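Local coordinates for protein methylaspartate ammonia-lyase (Citrobacter amalonaticus, PDB 1KKO) that catalyses the reversible, magnesium-dependent anti elimination of ammonia from L-threo-3-methylaspartate to give mesaconate, on an enolase-superfamily fold, at residues Phe115-Arg120 with Gly337-Val342; Ser367-Val372 with Phe399-Arg404. All coordinates share one frame; numbering follows the deposited sequence.

Contact 1 (Phe115-Arg120 with Gly337-Val342); sequences FFDKLR and GIHNIV
D117 reaches from helix 110-118 to G337, H339 and N340, in the segment that leads into helix 339-351. This is an interdomain contact of the enolase-superfamily fold. The helix that carries D117 belongs to the N-terminal domain, and helix 339-351 belongs to the TIM barrel. G337 comes first. Its backbone N donates a somewhat bent hydrogen bond to D117 OD1 at 2.9 Å. The donor comes to the syn side of the carboxylate, but 34° out of its plane. The backbones are close here, with the two CA atoms of D117 and G337 5.8 Å apart. R131 NH1 makes a salt bridge to the same oxygen, so D117 OD1 has two partners and the carboxylate is probably kept charged. I338 turns away from D117. It packs against Y132 and L139 of helix 128-146, and its backbone N is hydrogen-bonded to S135 OG. H339 holds CG between its backbone N and carbonyl carbon (chi1 59°), which brings the ring back toward D117. The ring presents an edge: H339 CE1 is 3.5 Å from D117 CG, and D117 CB lies in the ring plane. Ring and carboxylate are nearly perpendicular, at 80°. W158 also touches the H339 side chain. The N340 side chain and D117 reach toward each other from opposite directions. One water joins the two sides. It donates to D117 OD2 at 3.2 Å and lies in the plane of the H339 ring, 2.8 Å from H339 NE2.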
ATOM      1  N   PHE A 115     -10.286  17.029 -23.769  1.00 14.26           N
ATOM      2  CA  PHE A 115     -11.638  17.507 -23.561  1.00 14.31           C
ATOM      3  C   PHE A 115     -11.911  17.734 -22.088  1.00 13.47           C
ATOM      4  O   PHE A 115     -12.354  18.801 -21.686  1.00 14.29           O
ATOM      5  CB  PHE A 115     -12.670  16.549 -24.153  1.00 14.08           C
ATOM      6  CG  PHE A 115     -14.076  16.896 -23.786  1.00 14.60           C
ATOM      7  CD1 PHE A 115     -14.777  17.854 -24.498  1.00 15.98           C
ATOM      8  CD2 PHE A 115     -14.695  16.295 -22.712  1.00 15.07           C
ATOM      9  CE1 PHE A 115     -16.058  18.184 -24.148  1.00 17.46           C
ATOM     10  CE2 PHE A 115     -15.978  16.633 -22.359  1.00 15.66           C
ATOM     11  CZ  PHE A 115     -16.659  17.578 -23.088  1.00 16.30           C
ATOM     12  N   PHE A 116     -11.627  16.731 -21.265  1.00 13.55           N
ATOM     13  CA  PHE A 116     -11.873  16.887 -19.841  1.00 13.49           C
ATOM     14  C   PHE A 116     -10.887  17.813 -19.160  1.00 13.74           C
ATOM     15  O   PHE A 116     -11.220  18.402 -18.144  1.00 14.27           O
ATOM     16  CB  PHE A 116     -11.924  15.523 -19.145  1.00 13.78           C
ATOM     17  CG  PHE A 116     -13.139  14.745 -19.511  1.00 12.78           C
ATOM     18  CD1 PHE A 116     -14.372  15.104 -19.014  1.00 13.28           C
ATOM     19  CD2 PHE A 116     -13.069  13.695 -20.400  1.00 12.71           C
ATOM     20  CE1 PHE A 116     -15.511  14.408 -19.381  1.00 12.97           C
ATOM     21  CE2 PHE A 116     -14.212  13.002 -20.779  1.00 13.35           C
ATOM     22  CZ  PHE A 116     -15.422  13.362 -20.268  1.00 13.24           C
ATOM     23  N   ASP A 117      -9.698  17.974 -19.730  1.00 14.04           N
ATOM     24  CA  ASP A 117      -8.715  18.840 -19.100  1.00 15.13           C
ATOM     25  C   ASP A 117      -9.095  20.309 -19.190  1.00 16.59           C
ATOM     26  O   ASP A 117      -8.638  21.094 -18.365  1.00 17.31           O
ATOM     27  CB  ASP A 117      -7.330  18.650 -19.706  1.00 14.77           C
ATOM     28  CG  ASP A 117      -6.236  18.883 -18.704  1.00 14.58           C
ATOM     29  OD1 ASP A 117      -6.298  18.295 -17.589  1.00 15.32           O
ATOM     30  OD2 ASP A 117      -5.280  19.632 -18.946  1.00 15.28           O
ATOM     31  N   LYS A 118      -9.913  20.662 -20.185  1.00 17.98           N
ATOM     32  CA  LYS A 118     -10.304  22.050 -20.449  1.00 19.58           C
ATOM     33  C   LYS A 118     -11.780  22.343 -20.174  1.00 19.76           C
ATOM     34  O   LYS A 118     -12.239  23.482 -20.323  1.00 20.18           O
ATOM     35  CB  LYS A 118      -9.998  22.391 -21.904  1.00 20.57           C
ATOM     36  CG  LYS A 118      -8.520  22.477 -22.230  1.00 23.84           C
ATOM     37  CD  LYS A 118      -7.919  21.141 -22.590  1.00 27.01           C
ATOM     38  CE  LYS A 118      -6.844  21.305 -23.636  1.00 28.42           C
ATOM     39  NZ  LYS A 118      -6.091  22.598 -23.459  1.00 28.91           N
ATOM     40  N   LEU A 119     -12.519  21.323 -19.766  1.00 20.07           N
ATOM     41  CA  LEU A 119     -13.931  21.468 -19.465  1.00 19.90           C
ATOM     42  C   LEU A 119     -14.190  22.405 -18.285  1.00 20.99           C
ATOM     43  O   LEU A 119     -13.520  22.331 -17.272  1.00 21.64           O
ATOM     44  CB  LEU A 119     -14.498  20.090 -19.145  1.00 18.91           C
ATOM     45  CG  LEU A 119     -16.006  20.042 -18.961  1.00 17.10           C
ATOM     46  CD1 LEU A 119     -16.727  20.358 -20.257  1.00 18.20           C
ATOM     47  CD2 LEU A 119     -16.425  18.676 -18.445  1.00 16.55           C
ATOM     48  N   ARG A 120     -15.191  23.275 -18.415  1.00 22.13           N
ATOM     49  CA  ARG A 120     -15.580  24.138 -17.302  1.00 22.92           C
ATOM     50  C   ARG A 120     -17.051  23.953 -16.937  1.00 22.99           C
ATOM     51  O   ARG A 120     -17.922  23.924 -17.815  1.00 23.60           O
ATOM     52  CB  ARG A 120     -15.308  25.606 -17.613  1.00 23.23           C
ATOM     53  CG  ARG A 120     -13.837  25.950 -17.631  1.00 23.89           C
ATOM     54  CD  ARG A 120     -13.544  27.327 -18.184  1.00 25.41           C
ATOM     55  NE  ARG A 120     -12.112  27.601 -18.196  1.00 27.51           N
ATOM     56  CZ  ARG A 120     -11.440  28.092 -17.162  1.00 28.10           C
ATOM     57  NH1 ARG A 120     -12.064  28.370 -16.028  1.00 27.92           N
ATOM     58  NH2 ARG A 120     -10.137  28.303 -17.266  1.00 29.76           N
ATOM     59  N   GLY A 337      -4.950  16.267 -15.994  1.00 10.69           N
ATOM     60  CA  GLY A 337      -4.911  15.102 -16.847  1.00 10.60           C
ATOM     61  C   GLY A 337      -3.494  14.579 -16.990  1.00 10.29           C
ATOM     62  O   GLY A 337      -2.537  15.352 -17.154  1.00 10.65           O
ATOM     63  N   ILE A 338      -3.348  13.257 -17.016  1.00 10.28           N
ATOM     64  CA  ILE A 338      -2.020  12.652 -17.021  1.00 10.45           C
ATOM     65  C   ILE A 338      -1.281  12.842 -18.337  1.00 10.66           C
ATOM     66  O   ILE A 338      -0.082  12.640 -18.399  1.00 10.66           O
ATOM     67  CB  ILE A 338      -2.091  11.168 -16.620  1.00 10.26           C
ATOM     68  CG1 ILE A 338      -2.914  10.351 -17.609  1.00 11.26           C
ATOM     69  CG2 ILE A 338      -2.616  11.032 -15.192  1.00 11.19           C
ATOM     70  CD1 ILE A 338      -2.875   8.850 -17.316  1.00 11.66           C
ATOM     71  N   HIS A 339      -1.992  13.211 -19.397  1.00 10.94           N
ATOM     72  CA  HIS A 339      -1.311  13.564 -20.641  1.00 11.15           C
ATOM     73  C   HIS A 339      -0.362  14.738 -20.376  1.00 10.83           C
ATOM     74  O   HIS A 339       0.677  14.860 -21.026  1.00 11.81           O
ATOM     75  CB  HIS A 339      -2.290  13.916 -21.744  1.00 11.30           C
ATOM     76  CG  HIS A 339      -3.188  15.059 -21.427  1.00 12.03           C
ATOM     77  ND1 HIS A 339      -4.003  15.090 -20.316  1.00 12.60           N
ATOM     78  CD2 HIS A 339      -3.419  16.214 -22.097  1.00 13.09           C
ATOM     79  CE1 HIS A 339      -4.695  16.215 -20.312  1.00 13.63           C
ATOM     80  NE2 HIS A 339      -4.356  16.917 -21.381  1.00 14.15           N
ATOM     81  N   ASN A 340      -0.696  15.590 -19.412  1.00 11.08           N
ATOM     82  CA  ASN A 340       0.159  16.712 -19.044  1.00 11.23           C
ATOM     83  C   ASN A 340       1.461  16.217 -18.423  1.00 10.82           C
ATOM     84  O   ASN A 340       2.492  16.875 -18.529  1.00 11.39           O
ATOM     85  CB  ASN A 340      -0.544  17.672 -18.085  1.00 11.41           C
ATOM     86  CG  ASN A 340      -1.738  18.358 -18.699  1.00 11.68           C
ATOM     87  OD1 ASN A 340      -2.817  18.443 -18.088  1.00 14.48           O
ATOM     88  ND2 ASN A 340      -1.566  18.854 -19.898  1.00 12.55           N
ATOM     89  N   ILE A 341       1.431  15.081 -17.724  1.00 10.67           N
ATOM     90  CA  ILE A 341       2.666  14.523 -17.185  1.00 10.80           C
ATOM     91  C   ILE A 341       3.588  14.125 -18.333  1.00 10.78           C
ATOM     92  O   ILE A 341       4.796  14.389 -18.289  1.00 11.08           O
ATOM     93  CB  ILE A 341       2.426  13.271 -16.321  1.00 10.68           C
ATOM     94  CG1 ILE A 341       1.481  13.534 -15.161  1.00 11.20           C
ATOM     95  CG2 ILE A 341       3.755  12.735 -15.801  1.00 11.01           C
ATOM     96  CD1 ILE A 341       0.957  12.236 -14.557  1.00 12.16           C
ATOM     97  N   VAL A 342       3.035  13.440 -19.327  1.00 10.71           N
ATOM     98  CA  VAL A 342       3.834  13.008 -20.462  1.00 11.29           C
ATOM     99  C   VAL A 342       4.460  14.236 -21.125  1.00 11.31           C
ATOM    100  O   VAL A 342       5.659  14.269 -21.376  1.00 11.72           O
ATOM    101  CB  VAL A 342       3.006  12.222 -21.502  1.00 11.84           C
ATOM    102  CG1 VAL A 342       3.897  11.746 -22.627  1.00 12.25           C
ATOM    103  CG2 VAL A 342       2.285  11.023 -20.859  1.00 11.67           C
TER
HETATM  104  O   HOH W   1      -4.925  19.549 -22.135  1.00 18.95           O

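Contact 2 (Ser367-Val372 with Phe399-Arg404)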
ATOM      1  N   SER A 367      -3.746   5.028  -8.993  1.00  9.22           N
ATOM      2  CA  SER A 367      -3.090   6.195  -9.578  1.00  9.27           C
ATOM      3  C   SER A 367      -1.598   5.932  -9.689  1.00  8.95           C
ATOM      4  O   SER A 367      -0.976   6.255 -10.703  1.00  9.28           O
ATOM      5  CB  SER A 367      -3.418   7.472  -8.807  1.00  9.60           C
ATOM      6  OG  SER A 367      -2.865   7.481  -7.499  1.00  9.99           O
ATOM      7  N   ALA A 368      -1.005   5.319  -8.670  1.00  9.30           N
ATOM      8  CA  ALA A 368       0.414   5.001  -8.713  1.00  9.54           C
ATOM      9  C   ALA A 368       0.720   4.005  -9.826  1.00  9.68           C
ATOM     10  O   ALA A 368       1.690   4.179 -10.564  1.00 10.16           O
ATOM     11  CB  ALA A 368       0.891   4.448  -7.385  1.00  9.78           C
ATOM     12  N   ARG A 369      -0.091   2.963  -9.950  1.00 10.30           N
ATOM     13  CA  ARG A 369       0.128   1.957 -10.971  1.00 10.70           C
ATOM     14  C   ARG A 369       0.051   2.604 -12.356  1.00 10.42           C
ATOM     15  O   ARG A 369       0.839   2.290 -13.253  1.00 11.42           O
ATOM     16  CB  ARG A 369      -0.908   0.846 -10.812  1.00 11.58           C
ATOM     17  CG  ARG A 369      -0.689  -0.342 -11.680  1.00 12.91           C
ATOM     18  CD  ARG A 369      -1.641  -1.449 -11.369  1.00 11.78           C
ATOM     19  NE  ARG A 369      -3.018  -1.118 -11.712  1.00 11.51           N
ATOM     20  CZ  ARG A 369      -4.057  -1.197 -10.894  1.00 11.79           C
ATOM     21  NH1 ARG A 369      -3.914  -1.547  -9.618  1.00 12.07           N
ATOM     22  NH2 ARG A 369      -5.249  -0.895 -11.356  1.00 12.78           N
ATOM     23  N   THR A 370      -0.926   3.476 -12.545  1.00 10.27           N
ATOM     24  CA  THR A 370      -1.075   4.157 -13.820  1.00 10.52           C
ATOM     25  C   THR A 370       0.135   5.032 -14.114  1.00 10.37           C
ATOM     26  O   THR A 370       0.616   5.093 -15.247  1.00 11.29           O
ATOM     27  CB  THR A 370      -2.352   4.980 -13.834  1.00 10.69           C
ATOM     28  OG1 THR A 370      -3.478   4.125 -13.584  1.00 11.66           O
ATOM     29  CG2 THR A 370      -2.606   5.602 -15.201  1.00 11.35           C
ATOM     30  N   CYS A 371       0.627   5.725 -13.095  1.00 10.29           N
ATOM     31  CA  CYS A 371       1.822   6.540 -13.243  1.00 10.53           C
ATOM     32  C   CYS A 371       3.035   5.729 -13.692  1.00 10.04           C
ATOM     33  O   CYS A 371       3.906   6.259 -14.392  1.00 10.80           O
ATOM     34  CB  CYS A 371       2.146   7.286 -11.952  1.00 10.53           C
ATOM     35  SG  CYS A 371       1.069   8.727 -11.649  1.00 11.95           S
ATOM     36  N   VAL A 372       3.131   4.468 -13.279  1.00 10.22           N
ATOM     37  CA  VAL A 372       4.229   3.637 -13.739  1.00 10.46           C
ATOM     38  C   VAL A 372       4.247   3.542 -15.266  1.00 10.35           C
ATOM     39  O   VAL A 372       5.306   3.598 -15.902  1.00 10.73           O
ATOM     40  CB  VAL A 372       4.165   2.225 -13.117  1.00 10.61           C
ATOM     41  CG1 VAL A 372       5.153   1.278 -13.787  1.00 11.61           C
ATOM     42  CG2 VAL A 372       4.451   2.308 -11.632  1.00 11.32           C
ATOM     43  N   PHE A 399       7.342  -0.709  -7.897  1.00 10.17           N
ATOM     44  CA  PHE A 399       8.390  -1.580  -8.417  1.00 10.90           C
ATOM     45  C   PHE A 399       7.801  -2.784  -9.123  1.00 10.35           C
ATOM     46  O   PHE A 399       8.238  -3.126 -10.224  1.00 10.80           O
ATOM     47  CB  PHE A 399       9.266  -2.021  -7.257  1.00 11.56           C
ATOM     48  CG  PHE A 399      10.511  -2.787  -7.621  1.00 13.71           C
ATOM     49  CD1 PHE A 399      11.630  -2.136  -8.105  1.00 15.83           C
ATOM     50  CD2 PHE A 399      10.598  -4.143  -7.375  1.00 16.19           C
ATOM     51  CE1 PHE A 399      12.787  -2.826  -8.380  1.00 17.13           C
ATOM     52  CE2 PHE A 399      11.775  -4.836  -7.651  1.00 17.57           C
ATOM     53  CZ  PHE A 399      12.852  -4.170  -8.164  1.00 17.99           C
ATOM     54  N   ASN A 400       6.822  -3.448  -8.514  1.00 10.42           N
ATOM     55  CA  ASN A 400       6.328  -4.674  -9.128  1.00 10.37           C
ATOM     56  C   ASN A 400       5.547  -4.395 -10.401  1.00 10.53           C
ATOM     57  O   ASN A 400       5.625  -5.165 -11.341  1.00 10.61           O
ATOM     58  CB  ASN A 400       5.510  -5.509  -8.155  1.00 10.46           C
ATOM     59  CG  ASN A 400       6.290  -5.935  -6.926  1.00 10.19           C
ATOM     60  OD1 ASN A 400       7.487  -5.661  -6.770  1.00 12.21           O
ATOM     61  ND2 ASN A 400       5.600  -6.651  -6.047  1.00 10.90           N
ATOM     62  N   GLU A 401       4.739  -3.340 -10.439  1.00 10.21           N
ATOM     63  CA  GLU A 401       4.045  -3.017 -11.680  1.00 10.32           C
ATOM     64  C   GLU A 401       5.067  -2.695 -12.767  1.00 10.63           C
ATOM     65  O   GLU A 401       4.918  -3.100 -13.926  1.00 10.90           O
ATOM     66  CB  GLU A 401       3.096  -1.832 -11.524  1.00 10.40           C
ATOM     67  CG  GLU A 401       2.369  -1.457 -12.807  1.00 10.45           C
ATOM     68  CD  GLU A 401       1.299  -2.462 -13.230  1.00 10.33           C
ATOM     69  OE1 GLU A 401       1.026  -3.423 -12.479  1.00 11.30           O
ATOM     70  OE2 GLU A 401       0.667  -2.270 -14.291  1.00 11.56           O
HETATM   71  N   MSE A 402       6.124  -1.979 -12.396  1.00 10.93           N
HETATM   72  CA  MSE A 402       7.159  -1.620 -13.355  1.00 11.28           C
HETATM   73  C   MSE A 402       7.786  -2.865 -13.947  1.00 11.45           C
HETATM   74  O   MSE A 402       7.907  -3.000 -15.176  1.00 11.93           O
HETATM   75  CB  MSE A 402       8.209  -0.774 -12.652  1.00 11.54           C
HETATM   76  CG  MSE A 402       9.262  -0.202 -13.563  1.00 13.05           C
HETATM   77 SE   MSE A 402      10.565   0.858 -12.584  1.00 19.80          SE
HETATM   78  CE  MSE A 402      11.547  -0.615 -11.701  1.00 19.75           C
ATOM     79  N   ASN A 403       8.187  -3.787 -13.088  1.00 11.60           N
ATOM     80  CA  ASN A 403       8.834  -4.999 -13.585  1.00 12.66           C
ATOM     81  C   ASN A 403       7.895  -5.958 -14.307  1.00 12.00           C
ATOM     82  O   ASN A 403       8.294  -6.598 -15.278  1.00 12.36           O
ATOM     83  CB  ASN A 403       9.640  -5.658 -12.486  1.00 13.37           C
ATOM     84  CG  ASN A 403      10.794  -4.783 -12.036  1.00 16.05           C
ATOM     85  OD1 ASN A 403      11.460  -4.165 -12.860  1.00 18.57           O
ATOM     86  ND2 ASN A 403      11.022  -4.710 -10.727  1.00 17.62           N
ATOM     87  N   ARG A 404       6.645  -6.026 -13.874  1.00 11.37           N
ATOM     88  CA  ARG A 404       5.663  -6.819 -14.588  1.00 11.14           C
ATOM     89  C   ARG A 404       5.486  -6.273 -15.998  1.00 11.42           C
ATOM     90  O   ARG A 404       5.392  -7.024 -16.963  1.00 12.02           O
ATOM     91  CB  ARG A 404       4.295  -6.784 -13.895  1.00 11.07           C
ATOM     92  CG  ARG A 404       4.115  -7.745 -12.738  1.00 11.19           C
ATOM     93  CD  ARG A 404       2.671  -7.853 -12.317  1.00 11.10           C
ATOM     94  NE  ARG A 404       2.132  -6.598 -11.767  1.00 11.24           N
ATOM     95  CZ  ARG A 404       2.221  -6.242 -10.485  1.00 11.30           C
ATOM     96  NH1 ARG A 404       2.845  -7.019  -9.616  1.00 11.46           N
ATOM     97  NH2 ARG A 404       1.682  -5.111 -10.070  1.00 11.35           N
TER
HETATM   98  O   HOH W   2      -2.116  -1.660 -14.654  1.00 14.41           O
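R369 and E401 cross at an angle between helix 365-378 and helix 392-410. The methylene chain of R369 lies across the outer part of E401, with R369 CG 3.3 Å from E401 CD. R369 CD sits 3.5 Å from E401 OE1. The charged ends do not meet: R369 NE and E401 OE2 are 4.6 Å apart, and the guanidinium and carboxylate planes are turned 56° from each other. A water spans the gap. It donates to E401 OE2 at 2.9 Å and accepts a weak bond from R369 NE. E401 leaves its helix with CG anti to the backbone N, then bends at chi2 (71°). Its two oxygens have different partners. E401 OE2 is hydrogen-bonded to H373 NE2, one residue past V372 on helix 365-378, while OE1 uses its anti lone pair for a salt bridge to R404 NH2 at 3.0 Å. R404 NH2 in turn pairs with E365 of the second subunit, so the charge network extends to the dimer interface. Beside this polar group, V372 points at the other helix. Its CG1 rests 3.6 Å from M402 CA and 3.9 Å from M402 CB, where M402 is selenomethionine. The axes of the two segments approach to 9.1 Å and cross at -37°, both running in the same general direction. This is the packing of successive outer helices in a TIM barrel, with barrel strand 382-384 between them in the sequence.

Overall arrangement
Contacts 1 and 2 follow one another along the chain, and their centres are 21 Å apart. They touch directly where I338 CD1 of contact 1 meets T370 CG2 of contact 2 at 3.9 Å. Helix 365-378 thus packs on helix 339-351 as well as on helix 392-410. Contact 1 joins the N-terminal domain to the barrel, while contact 2 lies within the barrel and adjoins the second subunit. The side chain of N340 in contact 1 is about 11 Å from that of K331, the proton acceptor. Contact 2 lies away from the annotated substrate and magnesium sites.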